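Local coordinates for protein thermosome subunit (PDB 3AQ1) that probably binds unfolded proteins and helps them fold at the expense of ATP, as a group II chaperonin of the TCP-1 family, at residues L275-G280 against V314-N319. Residues are numbered along the deposited sequence; the frame is centred on the assembly and turned at random.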
loop_
_atom_site.group_PDB
_atom_site.type_symbol
_atom_site.label_atom_id
_atom_site.label_comp_id
_atom_site.label_asym_id
_atom_site.label_seq_id
_atom_site.Cartn_x
_atom_site.Cartn_y
_atom_site.Cartn_z
ATOM N N LEU A 275 12.158 -3.725 -14.683
ATOM C CA LEU A 275 12.948 -4.761 -15.353
ATOM C C LEU A 275 14.137 -5.169 -14.488
ATOM O O LEU A 275 14.429 -6.359 -14.337
ATOM C CB LEU A 275 13.416 -4.314 -16.742
ATOM C CG LEU A 275 12.314 -4.300 -17.793
ATOM C CD1 LEU A 275 12.644 -3.330 -18.914
ATOM C CD2 LEU A 275 12.020 -5.699 -18.302
ATOM N N SER A 276 14.801 -4.179 -13.905
ATOM C CA SER A 276 15.948 -4.445 -13.061
ATOM C C SER A 276 15.593 -5.366 -11.893
ATOM O O SER A 276 16.305 -6.327 -11.619
ATOM C CB SER A 276 16.552 -3.138 -12.557
ATOM O OG SER A 276 17.816 -3.372 -11.962
ATOM N N LYS A 277 14.483 -5.090 -11.217
ATOM C CA LYS A 277 14.118 -5.874 -10.040
ATOM C C LYS A 277 13.649 -7.287 -10.370
ATOM O O LYS A 277 14.105 -8.246 -9.736
ATOM C CB LYS A 277 13.081 -5.152 -9.165
ATOM C CG LYS A 277 13.595 -3.889 -8.485
ATOM C CD LYS A 277 12.431 -2.965 -8.103
ATOM C CE LYS A 277 12.909 -1.566 -7.712
ATOM N NZ LYS A 277 11.800 -0.566 -7.770
ATOM N N VAL A 278 12.748 -7.429 -11.344
ATOM C CA VAL A 278 12.267 -8.770 -11.702
ATOM C C VAL A 278 13.275 -9.646 -12.456
ATOM O O VAL A 278 13.219 -10.856 -12.313
ATOM C CB VAL A 278 10.898 -8.795 -12.455
ATOM C CG1 VAL A 278 9.823 -8.155 -11.633
ATOM C CG2 VAL A 278 11.001 -8.145 -13.815
ATOM N N THR A 279 14.186 -9.053 -13.236
ATOM C CA THR A 279 15.128 -9.851 -14.029
ATOM C C THR A 279 16.516 -9.984 -13.450
ATOM O O THR A 279 17.252 -10.874 -13.851
ATOM C CB THR A 279 15.344 -9.310 -15.451
ATOM O OG1 THR A 279 16.126 -8.115 -15.389
ATOM C CG2 THR A 279 14.038 -9.057 -16.158
ATOM N N GLY A 280 16.896 -9.082 -12.552
ATOM C CA GLY A 280 18.226 -9.124 -11.957
ATOM C C GLY A 280 19.256 -8.338 -12.753
ATOM O O GLY A 280 20.440 -8.285 -12.399
ATOM N N VAL A 314 7.331 -9.948 -20.545
ATOM C CA VAL A 314 8.494 -10.566 -19.919
ATOM C C VAL A 314 8.023 -11.501 -18.795
ATOM O O VAL A 314 7.791 -11.066 -17.686
ATOM C CB VAL A 314 9.429 -9.491 -19.340
ATOM C CG1 VAL A 314 10.650 -10.117 -18.749
ATOM C CG2 VAL A 314 9.815 -8.505 -20.418
ATOM N N THR A 315 7.865 -12.785 -19.101
ATOM C CA THR A 315 7.338 -13.761 -18.146
ATOM C C THR A 315 8.388 -14.788 -17.694
ATOM O O THR A 315 9.478 -14.886 -18.260
ATOM C CB THR A 315 6.153 -14.535 -18.740
ATOM O OG1 THR A 315 6.580 -15.234 -19.907
ATOM C CG2 THR A 315 5.062 -13.595 -19.142
ATOM N N GLY A 316 8.043 -15.563 -16.675
ATOM C CA GLY A 316 8.954 -16.548 -16.117
ATOM C C GLY A 316 10.198 -15.948 -15.502
ATOM O O GLY A 316 11.221 -16.607 -15.458
ATOM N N CYS A 317 10.113 -14.707 -15.026
ATOM C CA CYS A 317 11.300 -13.958 -14.604
ATOM C C CYS A 317 11.982 -14.551 -13.392
ATOM O O CYS A 317 11.348 -15.232 -12.580
ATOM C CB CYS A 317 10.981 -12.491 -14.322
ATOM S SG CYS A 317 10.817 -11.454 -15.758
ATOM N N GLN A 318 13.283 -14.261 -13.312
ATOM C CA GLN A 318 14.212 -14.743 -12.294
ATOM C C GLN A 318 13.605 -14.790 -10.888
ATOM O O GLN A 318 13.097 -15.831 -10.450
ATOM C CB GLN A 318 15.474 -13.860 -12.329
ATOM C CG GLN A 318 16.555 -14.217 -11.307
ATOM C CD GLN A 318 17.899 -13.534 -11.581
ATOM O OE1 GLN A 318 18.132 -12.989 -12.663
ATOM N NE2 GLN A 318 18.795 -13.578 -10.596
ATOM N N ASN A 319 13.667 -13.662 -10.184
ATOM C CA ASN A 319 13.076 -13.542 -8.852
ATOM C C ASN A 319 11.776 -12.745 -8.878
ATOM O O ASN A 319 11.722 -11.594 -8.443
ATOM C CB ASN A 319 14.067 -12.906 -7.874
ATOM C CG ASN A 319 15.057 -13.912 -7.309
ATOM O OD1 ASN A 319 14.680 -14.824 -6.572
ATOM N ND2 ASN A 319 16.332 -13.748 -7.652
#
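The last turn of helix 269-279 lies against the end of strand 310-317, where the chain turns a corner at G316, and the loop residues after it. L275 opens the contact: its CB leaves sideways, but the tip of the side chain swings in, bringing CD2 to 4.1 Å from CG2 of V314, and both residues also touch F243 of strand 241-244. V278 comes nearest to C317. Its CG2 lies 3.8 Å from C317 SG, and its carbonyl O, in the last turn of the helix, lies 3.4 Å from C317 CB and 3.5 Å from Q318 N, just past the corner. T279 turns its CB away from the strand, yet its CG2 is 4.0 Å from C317 SG, while its OG1 bonds back to L275 O (2.7 Å) and also to A281 N, tying the helix end together. The backbone of T279 is hydrogen-bonded to T297 of strand 296-298, which pairs antiparallel with strand 184-193. G280, the first residue past the helix, has positive phi, a conformation suited to glycine; a CB here would be jammed against the carbonyl O of T279. The chain turns at G316, so that V314 and C317 both point at the helix. The small apolar cluster thus seats a helix C-terminus on the mixed beta sheet of the alpha/beta apical domain, the substrate-binding domain of group II chaperonins.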